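Local coordinates for triosephosphate isomerase (Toxoplasma gondii, PDB 5UPR), which probably interconverts D-glyceraldehyde 3-phosphate and dihydroxyacetone phosphate, a step shared by glycolysis and gluconeogenesis, working as a homodimer, at residues Ala6-Phe11 against Val214-Arg219; Gln70-Gln75 against Pro96-Gly101; Ser116-Ala121 against Leu158-Gln163; Lys122-Ala127 against Gln163-Ala168; Thr198-Arg203 against Gly237-Gly242. All coordinates share one frame; numbering follows the deposited sequence. Where two conformers were deposited one is given.

Contact 1 (Ala6-Phe11 against Val214-Arg219); sequences AARRGF and VAEATR
The Arg219 guanidinium has Phe11 CD2 over one face and Arg9 O at its edge, close to its plane. Its plane stands 87° from that of the Phe11 ring, and NH1 lies at the edge of that ring, 3.9 Å from Phe11 CD2. The Arg8 guanidinium, in turn, meets Glu216 O edge-on, with the oxygen in its plane. Two hydrogen bonds result. Arg8 NH1 donates to Glu216 O at 3.0 Å along a nearly straight line (170°), and Arg219 NH1 donates to Arg9 O at 3.1 Å, coming from above that carbonyl's plane. Bends at chi2 (77°) and chi3 place Arg219 CD and NE on the way to this bond; CG lies 3.2 Å from Arg9 O. The Arg8 chain lies against the end of the helix, where its CD is 3.4 Å from Thr218 O. In this TIM barrel the contact joins the lead-in to strand 10-15 with the end of helix 212-217, at the N-terminal end of the strands. Asp43 forms salt bridges with both Arg9 and Arg219, Asp241 forms one with Arg8, and the Phe11 ring meets Trp97 edge-to-face. Cationic donors thus bind backbone carbonyls from both segments, including one in the last turn of a helix, where positive charge should be favourable, and the flanking aspartates probably offset the clustered arginine charge.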
# COMPACT_ATOMS: atom_id res chain seq x y z
N ALA A 6 4.04 4.10 -37.65
CA ALA A 6 3.06 4.64 -36.67
C ALA A 6 2.10 3.50 -36.35
O ALA A 6 1.17 3.19 -37.13
CB ALA A 6 2.27 5.82 -37.24
N ALA A 7 2.31 2.89 -35.20
CA ALA A 7 1.53 1.74 -34.83
C ALA A 7 1.70 1.68 -33.32
O ALA A 7 2.69 2.13 -32.78
CB ALA A 7 2.07 0.44 -35.45
N ARG A 8 0.72 1.11 -32.65
CA ARG A 8 0.76 0.99 -31.22
C ARG A 8 1.66 -0.16 -30.89
O ARG A 8 1.53 -1.26 -31.37
CB ARG A 8 -0.63 0.72 -30.69
CG ARG A 8 -1.58 1.88 -30.77
CD ARG A 8 -2.90 1.56 -30.11
NE ARG A 8 -3.62 0.48 -30.78
CZ ARG A 8 -4.40 0.62 -31.84
NH1 ARG A 8 -4.59 1.81 -32.42
NH2 ARG A 8 -5.00 -0.44 -32.34
N ARG A 9 2.64 0.14 -30.07
CA ARG A 9 3.57 -0.86 -29.58
C ARG A 9 2.84 -1.83 -28.62
O ARG A 9 2.07 -1.40 -27.73
CB ARG A 9 4.66 -0.10 -28.89
CG ARG A 9 5.81 -0.91 -28.48
CD ARG A 9 6.98 0.07 -28.23
NE ARG A 9 8.07 -0.57 -27.49
CZ ARG A 9 9.04 -1.29 -28.03
NH1 ARG A 9 9.15 -1.38 -29.37
NH2 ARG A 9 9.94 -1.85 -27.25
N GLY A 10 3.07 -3.12 -28.79
CA GLY A 10 2.51 -4.16 -27.92
C GLY A 10 2.94 -3.95 -26.47
O GLY A 10 4.01 -3.35 -26.20
N PHE A 11 2.07 -4.37 -25.54
CA PHE A 11 2.31 -4.15 -24.12
C PHE A 11 1.91 -5.35 -23.33
O PHE A 11 0.78 -5.82 -23.46
CB PHE A 11 1.49 -2.90 -23.71
CG PHE A 11 1.75 -2.42 -22.33
CD1 PHE A 11 1.20 -3.06 -21.22
CD2 PHE A 11 2.60 -1.32 -22.10
CE1 PHE A 11 1.42 -2.59 -19.93
CE2 PHE A 11 2.83 -0.86 -20.82
CZ PHE A 11 2.23 -1.48 -19.75
N VAL A 214 -5.90 10.45 -29.28
CA VAL A 214 -5.76 9.67 -28.08
C VAL A 214 -6.27 8.25 -28.36
O VAL A 214 -5.65 7.27 -27.91
CB VAL A 214 -6.45 10.31 -26.89
CG1 VAL A 214 -6.55 9.34 -25.70
CG2 VAL A 214 -5.64 11.56 -26.46
N ALA A 215 -7.37 8.14 -29.11
CA ALA A 215 -7.92 6.83 -29.45
C ALA A 215 -6.92 5.96 -30.21
O ALA A 215 -6.78 4.79 -29.91
CB ALA A 215 -9.21 6.97 -30.22
N GLU A 216 -6.23 6.53 -31.18
CA GLU A 216 -5.28 5.79 -32.00
C GLU A 216 -4.00 5.42 -31.26
O GLU A 216 -3.41 4.38 -31.56
CB GLU A 216 -4.93 6.54 -33.28
CG GLU A 216 -6.08 6.60 -34.27
CD GLU A 216 -6.74 5.24 -34.58
OE1 GLU A 216 -6.28 4.54 -35.52
OE2 GLU A 216 -7.73 4.90 -33.92
N ALA A 217 -3.56 6.24 -30.31
CA ALA A 217 -2.30 6.01 -29.64
C ALA A 217 -2.42 5.14 -28.37
O ALA A 217 -1.44 4.51 -27.97
CB ALA A 217 -1.64 7.32 -29.30
N THR A 218 -3.59 5.09 -27.73
CA THR A 218 -3.66 4.49 -26.42
C THR A 218 -3.66 2.95 -26.55
O THR A 218 -4.52 2.38 -27.23
CB THR A 218 -4.91 4.98 -25.65
OG1 THR A 218 -4.93 6.41 -25.56
CG2 THR A 218 -4.99 4.37 -24.28
N ARG A 219 -2.69 2.27 -25.91
CA ARG A 219 -2.79 0.81 -25.84
C ARG A 219 -4.00 0.37 -24.96
O ARG A 219 -4.22 0.90 -23.86
CB ARG A 219 -1.52 0.19 -25.28
CG ARG A 219 -0.42 0.01 -26.26
CD ARG A 219 0.36 1.30 -26.61
NE ARG A 219 1.03 1.90 -25.46
CZ ARG A 219 2.22 1.52 -24.96
NH1 ARG A 219 2.90 0.51 -25.48
NH2 ARG A 219 2.72 2.14 -23.92

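Contact 2 (Gln70-Gln75 against Pro96-Gly101); sequences QDSSTQ and PWVVLG
Ser72 and Asp71 lie against Leu100 and Val98 where the third and fourth strands of the TIM (beta/alpha)8 barrel, 65-69 and 97-100, reach their C-terminal ends. The CD2 methyl of Leu100 is the central piece. It packs against Ser72 CB at 3.8 Å and also lies 3.8 Å from Asp71 OD1, the Asp71 and Leu100 side chains crossing at about a right angle. Beside it Val98 offers its CG1 branch to Ser72 CB at 4.0 Å, so Ser72 CB touches a methyl of each of the two branched side chains. Val99 contributes mainly through its backbone: its carbonyl O receives a CH...O contact from Asp71 CA (3.4 Å, 134° at the hydrogen). No hydrogen bond joins the two segments directly. Gln70 O and Val99 O, 3.2 Å apart, are both acceptors, consistent with the chain leaving the sheet pattern after strand 65-69. The polar ends look elsewhere: Asp71 makes salt bridges with Lys123 and Arg105, and Gln70 OE1 accepts a hydrogen bond from Gly83 N of the second subunit, placing this loop beside the dimer interface. Farther along, Ser73 OG accepts from Gln75 N, an ST turn. Ser72 N, buried with no polar partner in the model, lies 3.6 Å from Leu100 CD2, whereas a water hydrogen-bonded to Asp71 OD1 at 2.8 Å also accepts from Gly101 N at 3.1 Å.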
# COMPACT_ATOMS: atom_id res chain seq x y z
N GLN A 70 1.68 -1.54 -7.59
CA GLN A 70 0.31 -2.07 -7.74
C GLN A 70 -0.82 -1.10 -7.35
O GLN A 70 -2.01 -1.48 -7.48
CB GLN A 70 0.18 -3.37 -6.92
CG GLN A 70 1.00 -4.54 -7.45
CD GLN A 70 0.90 -5.80 -6.57
OE1 GLN A 70 -0.07 -5.95 -5.75
NE2 GLN A 70 1.86 -6.74 -6.75
N ASP A 71 -0.45 0.10 -6.84
CA ASP A 71 -1.42 1.12 -6.40
C ASP A 71 -0.60 2.36 -6.18
O ASP A 71 0.64 2.31 -6.14
CB ASP A 71 -2.08 0.70 -5.09
CG ASP A 71 -3.23 1.63 -4.62
OD1 ASP A 71 -3.90 2.32 -5.41
OD2 ASP A 71 -3.42 1.68 -3.37
N SER A 72 -1.30 3.49 -6.09
CA SER A 72 -0.68 4.80 -5.84
C SER A 72 -1.71 5.68 -5.12
O SER A 72 -2.89 5.57 -5.43
CB SER A 72 -0.39 5.34 -7.25
OG SER A 72 0.38 6.42 -7.12
N SER A 73 -1.30 6.48 -4.13
CA SER A 73 -2.24 7.17 -3.27
C SER A 73 -3.05 8.30 -4.00
O SER A 73 -2.59 8.92 -4.99
CB SER A 73 -1.48 7.76 -2.09
OG SER A 73 -2.37 8.27 -1.12
N THR A 74 -4.26 8.55 -3.48
CA THR A 74 -4.98 9.77 -3.76
C THR A 74 -4.19 11.01 -3.33
O THR A 74 -4.43 12.10 -3.82
CB THR A 74 -6.34 9.86 -3.04
OG1 THR A 74 -6.16 9.67 -1.63
CG2 THR A 74 -7.25 8.84 -3.54
N GLN A 75 -3.29 10.83 -2.37
CA GLN A 75 -2.50 11.94 -1.80
C GLN A 75 -1.26 12.06 -2.67
O GLN A 75 -0.46 11.11 -2.76
CB GLN A 75 -2.15 11.66 -0.35
CG GLN A 75 -3.37 11.28 0.48
CD GLN A 75 -4.44 12.33 0.44
OE1 GLN A 75 -4.26 13.39 1.02
NE2 GLN A 75 -5.54 12.05 -0.22
N PRO A 96 8.62 3.83 -12.98
CA PRO A 96 7.92 4.63 -14.02
C PRO A 96 6.43 4.35 -14.17
O PRO A 96 5.76 5.21 -14.75
CB PRO A 96 8.66 4.29 -15.31
CG PRO A 96 9.38 2.99 -15.02
CD PRO A 96 9.54 2.82 -13.55
N TRP A 97 5.90 3.24 -13.61
CA TRP A 97 4.53 2.84 -13.83
C TRP A 97 3.79 2.57 -12.54
O TRP A 97 4.38 2.14 -11.55
CB TRP A 97 4.45 1.55 -14.68
CG TRP A 97 4.79 1.75 -16.10
CD1 TRP A 97 6.02 1.67 -16.62
CD2 TRP A 97 3.91 2.02 -17.20
NE1 TRP A 97 6.00 1.90 -17.96
CE2 TRP A 97 4.72 2.16 -18.35
CE3 TRP A 97 2.54 2.21 -17.31
CZ2 TRP A 97 4.22 2.46 -19.60
CZ3 TRP A 97 2.00 2.53 -18.57
CH2 TRP A 97 2.84 2.63 -19.69
N VAL A 98 2.48 2.76 -12.59
CA VAL A 98 1.57 2.31 -11.56
C VAL A 98 0.32 1.63 -12.16
O VAL A 98 -0.15 2.06 -13.22
CB VAL A 98 1.10 3.45 -10.65
CG1 VAL A 98 2.29 3.90 -9.83
CG2 VAL A 98 0.44 4.61 -11.39
N VAL A 99 -0.20 0.64 -11.44
CA VAL A 99 -1.50 0.04 -11.73
C VAL A 99 -2.54 0.71 -10.88
O VAL A 99 -2.36 0.82 -9.64
CB VAL A 99 -1.48 -1.47 -11.40
CG1 VAL A 99 -2.83 -2.11 -11.70
CG2 VAL A 99 -0.30 -2.20 -12.17
N LEU A 100 -3.63 1.21 -11.51
CA LEU A 100 -4.70 1.89 -10.75
C LEU A 100 -6.05 1.36 -11.12
O LEU A 100 -6.31 1.01 -12.30
CB LEU A 100 -4.62 3.39 -11.05
CG LEU A 100 -3.46 4.12 -10.35
CD1 LEU A 100 -3.44 5.61 -10.67
CD2 LEU A 100 -3.57 3.95 -8.84
N GLY A 101 -6.94 1.32 -10.15
CA GLY A 101 -8.27 0.81 -10.33
C GLY A 101 -8.51 -0.66 -10.62
O GLY A 101 -9.55 -1.01 -11.15
O HOH W 1 -5.77 1.50 -7.31

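Contact 3 (Ser116-Ala121 against Leu158-Gln163); sequences SNQVVA and LEAVRQ
Ala160 CB sits against Asn117 CB at 3.6 Å, and one turn further on Ala121 CB presses on the other helix's backbone, 3.3 Å from Ala160 O. The same methyl lies 3.7 Å from Val161 CA and 4.2 Å from the CG2 branch of Val161. Such small side chains let the axes of 117-121 and 158-163 approach to 8.2 Å, crossing at -45°, with the CA atoms of Ala121 and Val161 only 4.4 Å apart. In Gln118 a bend at chi2 (67°) turns CD back. Its NE2 comes near Ala160 CB. There a water spans the surface side of the groove, accepting from Gln118 NE2 and donating to Gln163 OE1 at 2.6 Å. Behind the first shell, Ser116 is the N-cap of its helix, its OG accepting from Val119 N at 3.0 Å. The contact is thus helix-on-helix packing in the outer layer of the TIM barrel: Val120 and Val161 both reach Leu136 of strand 133-138 beneath, while Leu158 and Arg162 lean on Trp205 of helix 192-209.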
# COMPACT_ATOMS: atom_id res chain seq x y z
N SER A 116 -14.07 3.93 -5.32
CA SER A 116 -15.08 4.31 -6.30
C SER A 116 -14.46 4.77 -7.61
O SER A 116 -13.22 5.01 -7.70
CB SER A 116 -15.90 5.46 -5.74
OG SER A 116 -15.11 6.65 -5.67
N ASN A 117 -15.31 4.93 -8.64
CA ASN A 117 -14.86 5.51 -9.90
C ASN A 117 -14.15 6.81 -9.64
O ASN A 117 -13.14 7.07 -10.27
CB ASN A 117 -16.06 5.79 -10.82
CG ASN A 117 -16.66 4.51 -11.39
OD1 ASN A 117 -16.09 3.42 -11.27
ND2 ASN A 117 -17.85 4.65 -12.01
N GLN A 118 -14.71 7.63 -8.75
CA GLN A 118 -14.15 8.96 -8.44
C GLN A 118 -12.77 8.90 -7.74
O GLN A 118 -11.88 9.66 -8.06
CB GLN A 118 -15.16 9.78 -7.58
CG GLN A 118 -16.44 10.17 -8.41
CD GLN A 118 -17.37 8.99 -8.84
OE1 GLN A 118 -17.56 7.96 -8.10
NE2 GLN A 118 -17.98 9.13 -10.07
N VAL A 119 -12.62 7.97 -6.80
CA VAL A 119 -11.33 7.76 -6.12
C VAL A 119 -10.25 7.26 -7.06
O VAL A 119 -9.09 7.79 -7.05
CB VAL A 119 -11.51 6.85 -4.89
CG1 VAL A 119 -10.16 6.34 -4.37
CG2 VAL A 119 -12.31 7.57 -3.81
N VAL A 120 -10.62 6.32 -7.94
CA VAL A 120 -9.66 5.86 -8.95
C VAL A 120 -9.21 7.04 -9.81
O VAL A 120 -8.01 7.21 -10.11
CB VAL A 120 -10.24 4.70 -9.82
CG1 VAL A 120 -9.31 4.40 -11.00
CG2 VAL A 120 -10.54 3.46 -8.98
N ALA A 121 -10.19 7.85 -10.24
CA ALA A 121 -9.88 8.99 -11.09
C ALA A 121 -8.91 9.97 -10.40
O ALA A 121 -7.97 10.51 -11.04
CB ALA A 121 -11.16 9.68 -11.47
N LEU A 158 -14.66 5.17 -17.35
CA LEU A 158 -13.75 6.03 -18.08
C LEU A 158 -14.12 7.50 -17.97
O LEU A 158 -13.24 8.34 -17.85
CB LEU A 158 -13.70 5.57 -19.51
CG LEU A 158 -13.01 4.27 -19.77
CD1 LEU A 158 -13.35 3.66 -21.13
CD2 LEU A 158 -11.52 4.51 -19.69
N GLU A 159 -15.41 7.83 -18.02
CA GLU A 159 -15.88 9.24 -17.89
C GLU A 159 -15.45 9.85 -16.52
O GLU A 159 -15.08 11.00 -16.50
CB GLU A 159 -17.38 9.30 -18.07
CG GLU A 159 -18.10 10.61 -17.73
CD GLU A 159 -17.69 11.76 -18.61
OE1 GLU A 159 -17.02 11.56 -19.67
OE2 GLU A 159 -18.03 12.90 -18.23
N ALA A 160 -15.48 9.08 -15.41
CA ALA A 160 -15.00 9.58 -14.16
C ALA A 160 -13.52 10.00 -14.27
O ALA A 160 -13.10 11.02 -13.76
CB ALA A 160 -15.15 8.53 -13.05
N VAL A 161 -12.72 9.19 -14.97
CA VAL A 161 -11.32 9.52 -15.19
C VAL A 161 -11.15 10.76 -16.05
O VAL A 161 -10.35 11.63 -15.73
CB VAL A 161 -10.51 8.34 -15.73
CG1 VAL A 161 -9.03 8.75 -15.92
CG2 VAL A 161 -10.57 7.18 -14.73
N ARG A 162 -11.93 10.88 -17.11
CA ARG A 162 -11.92 12.09 -17.95
C ARG A 162 -12.28 13.36 -17.18
O ARG A 162 -11.69 14.41 -17.42
CB ARG A 162 -12.84 11.95 -19.16
CG ARG A 162 -12.67 13.04 -20.23
CD ARG A 162 -13.86 13.33 -21.07
NE ARG A 162 -14.98 13.67 -20.22
CZ ARG A 162 -15.14 14.87 -19.65
NH1 ARG A 162 -14.24 15.86 -19.78
NH2 ARG A 162 -16.19 15.07 -18.87
N GLN A 163 -13.24 13.28 -16.24
CA GLN A 163 -13.62 14.47 -15.43
C GLN A 163 -12.45 14.96 -14.61
O GLN A 163 -12.26 16.13 -14.47
CB GLN A 163 -14.83 14.18 -14.55
CG GLN A 163 -16.08 14.07 -15.37
CD GLN A 163 -17.28 13.52 -14.64
OE1 GLN A 163 -17.18 12.83 -13.60
NE2 GLN A 163 -18.43 13.70 -15.27
O HOH W 2 -16.63 11.62 -11.31

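Contact 4 (Lys122-Ala127 against Gln163-Ala168); sequences KKVRAA and QAVPEA. With SO4 (sulfate ion), chain F.
Arg125 and Val165 bring their CA atoms to 5.8 Å just where helix 150-164 ends, Val165 being the first residue to leave helical phi/psi. The Arg125 side chain reaches over this end. A bend at chi2 (57°) brings its CD to 3.3 Å from Ala164 O. NH1 then donates to that same oxygen at 2.8 Å and 167°, with the acceptor close to the guanidinium plane. A sulfate, probably from the crystallisation liquor, occupies another part of the guanidinium edge: NH1 donates to its O1 at 2.7 Å and NH2 to its O2 at 3.1 Å. Pro166 CG flanks the ion, 3.5 Å from O1. A cationic group at the last carbonyl of the helix should suit the partial negative charge there. Deeper in, the contact is apolar: Val165 CG2 lies 4.3 Å from Val124 CG1 and also packs on the CA and CB of Arg125. Asn129 OD1, one turn along, accepts from Arg125 NE. Helices 117-129 and 150-164 here flank the barrel, Val124 resting on Leu100 of strand 97-100 and on Leu136 of strand 133-138, and Val165 O accepting from Trp171 NE1 in the next connection.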
# COMPACT_ATOMS: atom_id res chain seq x y z
N LYS A 122 -9.17 10.24 -9.10
CA LYS A 122 -8.28 11.10 -8.34
C LYS A 122 -6.86 10.53 -8.27
O LYS A 122 -5.88 11.27 -8.41
CB LYS A 122 -8.82 11.32 -6.94
CG LYS A 122 -8.03 12.24 -6.05
CD LYS A 122 -8.78 12.54 -4.75
CE LYS A 122 -7.96 13.51 -3.92
NZ LYS A 122 -8.14 14.94 -4.26
N LYS A 123 -6.75 9.20 -8.08
CA LYS A 123 -5.42 8.58 -8.09
C LYS A 123 -4.74 8.77 -9.46
O LYS A 123 -3.53 9.04 -9.52
CB LYS A 123 -5.48 7.11 -7.74
CG LYS A 123 -5.88 6.79 -6.33
CD LYS A 123 -5.97 5.30 -6.00
CE LYS A 123 -6.11 5.14 -4.53
NZ LYS A 123 -5.62 3.87 -4.01
N VAL A 124 -5.51 8.59 -10.54
CA VAL A 124 -4.94 8.69 -11.90
C VAL A 124 -4.38 10.11 -12.13
O VAL A 124 -3.23 10.28 -12.58
CB VAL A 124 -5.94 8.31 -13.01
CG1 VAL A 124 -5.32 8.55 -14.40
CG2 VAL A 124 -6.38 6.85 -12.91
N ARG A 125 -5.20 11.11 -11.83
CA ARG A 125 -4.78 12.51 -12.00
C ARG A 125 -3.50 12.82 -11.21
O ARG A 125 -2.60 13.50 -11.73
CB ARG A 125 -5.88 13.46 -11.51
CG ARG A 125 -5.55 14.93 -11.52
CD ARG A 125 -5.14 15.34 -12.95
NE ARG A 125 -4.69 16.73 -13.12
CZ ARG A 125 -5.40 17.79 -13.48
NH1 ARG A 125 -6.69 17.69 -13.83
NH2 ARG A 125 -4.84 18.97 -13.43
N ALA A 126 -3.44 12.38 -9.96
CA ALA A 126 -2.29 12.62 -9.11
C ALA A 126 -1.03 11.97 -9.67
O ALA A 126 0.06 12.58 -9.69
CB ALA A 126 -2.57 12.10 -7.72
N ALA A 127 -1.19 10.74 -10.17
CA ALA A 127 -0.09 9.98 -10.76
C ALA A 127 0.46 10.68 -12.01
O ALA A 127 1.69 10.87 -12.18
CB ALA A 127 -0.54 8.58 -11.07
N GLN A 163 -13.24 13.28 -16.24
CA GLN A 163 -13.62 14.47 -15.43
C GLN A 163 -12.45 14.96 -14.61
O GLN A 163 -12.26 16.13 -14.47
CB GLN A 163 -14.83 14.18 -14.55
CG GLN A 163 -16.08 14.07 -15.37
CD GLN A 163 -17.28 13.52 -14.64
OE1 GLN A 163 -17.18 12.83 -13.60
NE2 GLN A 163 -18.43 13.70 -15.27
N ALA A 164 -11.67 14.03 -14.07
CA ALA A 164 -10.47 14.35 -13.31
C ALA A 164 -9.25 14.68 -14.18
O ALA A 164 -8.34 15.37 -13.72
CB ALA A 164 -10.13 13.21 -12.40
N VAL A 165 -9.19 14.13 -15.39
CA VAL A 165 -8.13 14.40 -16.33
C VAL A 165 -8.77 14.88 -17.67
O VAL A 165 -8.82 14.13 -18.66
CB VAL A 165 -7.31 13.13 -16.59
CG1 VAL A 165 -6.00 13.52 -17.26
CG2 VAL A 165 -7.02 12.39 -15.30
N PRO A 166 -9.29 16.12 -17.69
CA PRO A 166 -9.91 16.61 -18.90
C PRO A 166 -8.91 17.00 -20.02
O PRO A 166 -9.33 17.19 -21.14
CB PRO A 166 -10.70 17.83 -18.43
CG PRO A 166 -9.95 18.34 -17.20
CD PRO A 166 -9.46 17.05 -16.56
N GLU A 167 -7.64 17.16 -19.73
CA GLU A 167 -6.67 17.52 -20.76
C GLU A 167 -6.24 16.30 -21.54
O GLU A 167 -5.70 15.35 -20.96
CB GLU A 167 -5.41 18.16 -20.16
CG GLU A 167 -4.94 19.37 -20.93
CD GLU A 167 -3.43 19.53 -20.93
OE1 GLU A 167 -2.69 18.75 -20.25
OE2 GLU A 167 -3.02 20.45 -21.67
N ALA A 168 -6.40 16.39 -22.85
CA ALA A 168 -6.10 15.24 -23.73
C ALA A 168 -4.60 14.86 -23.70
O ALA A 168 -4.28 13.68 -23.79
CB ALA A 168 -6.56 15.52 -25.18
S SO4 F . -8.02 20.78 -14.39
O1 SO4 F . -7.41 19.85 -15.36
O2 SO4 F . -6.95 21.29 -13.50
O3 SO4 F . -8.57 21.91 -15.19
O4 SO4 F . -9.12 20.14 -13.62

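Contact 5 (Thr198-Arg203 against Gly237-Gly242); sequences THRDIR and GEDVDG
Asp239 O is gripped from opposite faces of its carbonyl plane by His199 ND1 at 3.0 Å and Arg203 NH2 at 3.3 Å. The first bond fixes the imidazole, with the acceptor near the ring plane, while Val240 CG2 lies over one ring face in a CH-pi contact, 4.0 Å from the centroid and offset toward the rim. His199 is thereby held both at an edge and on a face. Arg203 holds Asp239 side-on: NE donates to OD1 at 2.7 Å on the anti lone pair, NH2 takes the backbone oxygen, and the guanidinium and carboxylate planes are only 24° apart. A bend at chi3 (-55°) places NE for this. The same NH2 meets Asp241 OD2 tip to tip, a salt bridge of 2.8 Å. Arg200 adds a second cation: its NH1 forms a salt bridge with Asp239 OD1, short at 2.5 Å and uncertain in detail, and its NH2 makes a long one to Glu238 OE2 at 3.7 Å. The type I turn Gly237-Val240 and the next residue, Asp241, present these acceptors to helix 192-209, tying it to the approach of the TIM barrel's last strand, 242-245. Arg203 NH1 also donates to Thr218 O and Ala215 O, and Asp241 OD1 pairs with Arg8. Buried among arginines, Asp239 and Asp241 should stay ionised, and the five-residue salt-bridge network probably compensates much of its own charge.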
# COMPACT_ATOMS: atom_id res chain seq x y z
N THR A 198 -15.17 -5.46 -27.45
CA THR A 198 -15.21 -4.55 -26.31
C THR A 198 -14.04 -3.57 -26.38
O THR A 198 -14.19 -2.40 -26.01
CB THR A 198 -15.14 -5.29 -24.97
OG1 THR A 198 -16.13 -6.30 -24.93
CG2 THR A 198 -15.40 -4.34 -23.81
N HIS A 199 -12.87 -4.03 -26.82
CA HIS A 199 -11.74 -3.14 -26.95
C HIS A 199 -12.04 -2.05 -28.01
O HIS A 199 -11.67 -0.90 -27.83
CB HIS A 199 -10.48 -3.84 -27.35
CG HIS A 199 -9.79 -4.56 -26.23
ND1 HIS A 199 -8.43 -4.52 -26.09
CD2 HIS A 199 -10.25 -5.36 -25.25
CE1 HIS A 199 -8.07 -5.25 -25.05
NE2 HIS A 199 -9.15 -5.80 -24.53
N ARG A 200 -12.72 -2.40 -29.07
CA ARG A 200 -13.12 -1.41 -30.07
C ARG A 200 -14.14 -0.39 -29.50
O ARG A 200 -14.05 0.75 -29.83
CB ARG A 200 -13.63 -2.10 -31.33
CG ARG A 200 -13.99 -1.17 -32.50
CD ARG A 200 -12.88 -0.22 -32.80
NE ARG A 200 -12.64 -0.15 -34.24
CZ ARG A 200 -11.43 0.01 -34.80
NH1 ARG A 200 -10.30 0.21 -34.07
NH2 ARG A 200 -11.32 0.02 -36.14
N ASP A 201 -15.08 -0.82 -28.65
CA ASP A 201 -15.95 0.07 -27.93
C ASP A 201 -15.17 1.04 -27.03
O ASP A 201 -15.52 2.19 -26.95
CB ASP A 201 -16.93 -0.70 -27.03
CG ASP A 201 -18.03 -1.44 -27.77
OD1 ASP A 201 -18.30 -1.12 -28.95
OD2 ASP A 201 -18.66 -2.27 -27.08
N ILE A 202 -14.16 0.55 -26.35
CA ILE A 202 -13.32 1.36 -25.51
C ILE A 202 -12.58 2.40 -26.37
O ILE A 202 -12.53 3.58 -26.00
CB ILE A 202 -12.33 0.50 -24.69
CG1 ILE A 202 -13.08 -0.29 -23.63
CG2 ILE A 202 -11.20 1.39 -24.09
CD1 ILE A 202 -12.27 -1.44 -23.13
N ARG A 203 -12.08 1.97 -27.51
CA ARG A 203 -11.37 2.91 -28.42
C ARG A 203 -12.33 3.94 -29.03
O ARG A 203 -11.96 5.08 -29.15
CB ARG A 203 -10.57 2.15 -29.48
CG ARG A 203 -9.46 2.97 -30.15
CD ARG A 203 -8.62 2.18 -31.15
NE ARG A 203 -8.04 0.97 -30.54
CZ ARG A 203 -7.01 0.94 -29.69
NH1 ARG A 203 -6.38 2.03 -29.34
NH2 ARG A 203 -6.62 -0.22 -29.19
N GLY A 237 -6.99 -9.77 -32.52
CA GLY A 237 -7.79 -8.58 -32.60
C GLY A 237 -6.97 -7.33 -32.85
O GLY A 237 -6.01 -7.03 -32.16
N GLU A 238 -7.39 -6.57 -33.84
CA GLU A 238 -6.75 -5.31 -34.20
C GLU A 238 -6.74 -4.26 -33.05
O GLU A 238 -5.88 -3.43 -33.02
CB GLU A 238 -7.55 -4.81 -35.43
CG GLU A 238 -7.42 -3.43 -35.86
CD GLU A 238 -8.23 -3.23 -37.19
OE1 GLU A 238 -8.52 -4.21 -37.95
OE2 GLU A 238 -8.54 -2.09 -37.50
N ASP A 239 -7.71 -4.32 -32.15
CA ASP A 239 -7.80 -3.39 -31.00
C ASP A 239 -7.30 -3.99 -29.66
O ASP A 239 -7.40 -3.33 -28.60
CB ASP A 239 -9.24 -2.92 -30.89
CG ASP A 239 -9.61 -2.05 -32.11
OD1 ASP A 239 -9.15 -0.91 -32.18
OD2 ASP A 239 -10.29 -2.50 -33.04
N VAL A 240 -6.76 -5.21 -29.72
CA VAL A 240 -6.15 -5.87 -28.56
C VAL A 240 -4.65 -5.66 -28.66
O VAL A 240 -4.02 -6.22 -29.54
CB VAL A 240 -6.47 -7.36 -28.52
CG1 VAL A 240 -5.75 -8.08 -27.33
CG2 VAL A 240 -7.97 -7.54 -28.34
N ASP A 241 -4.11 -4.76 -27.83
CA ASP A 241 -2.71 -4.30 -27.96
C ASP A 241 -1.74 -5.06 -27.04
O ASP A 241 -0.56 -4.75 -26.97
CB ASP A 241 -2.62 -2.81 -27.66
CG ASP A 241 -3.48 -1.98 -28.60
OD1 ASP A 241 -3.50 -2.28 -29.78
OD2 ASP A 241 -4.17 -1.04 -28.18
N GLY A 242 -2.27 -6.03 -26.32
CA GLY A 242 -1.47 -6.84 -25.39
C GLY A 242 -2.27 -7.32 -24.22
O GLY A 242 -3.49 -7.45 -24.30

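From the N terminus, the chain opens contact 1 at Ala6-Phe11 and closes it only at Val214-Arg219, so contacts 2, 3 and 4 all nest inside its loop. Contact 2 closes first, joining the end of the third strand to the fourth. Contacts 3 and 4 open after contact 2 has closed, and they cross each other, sharing Gln163 and both using helices 117-129 and 150-164. Contact 5 starts inside contact 1's loop and ends beyond it, so the two cross; they meet through Arg203. Contact 2 touches contact 4 through Lys123, and contact 1 through Trp97 beside Phe11. Together they tie strand ends, connecting loops and outer helices on different sides, contacts 2 and 5 lying about 23 Å apart between centres.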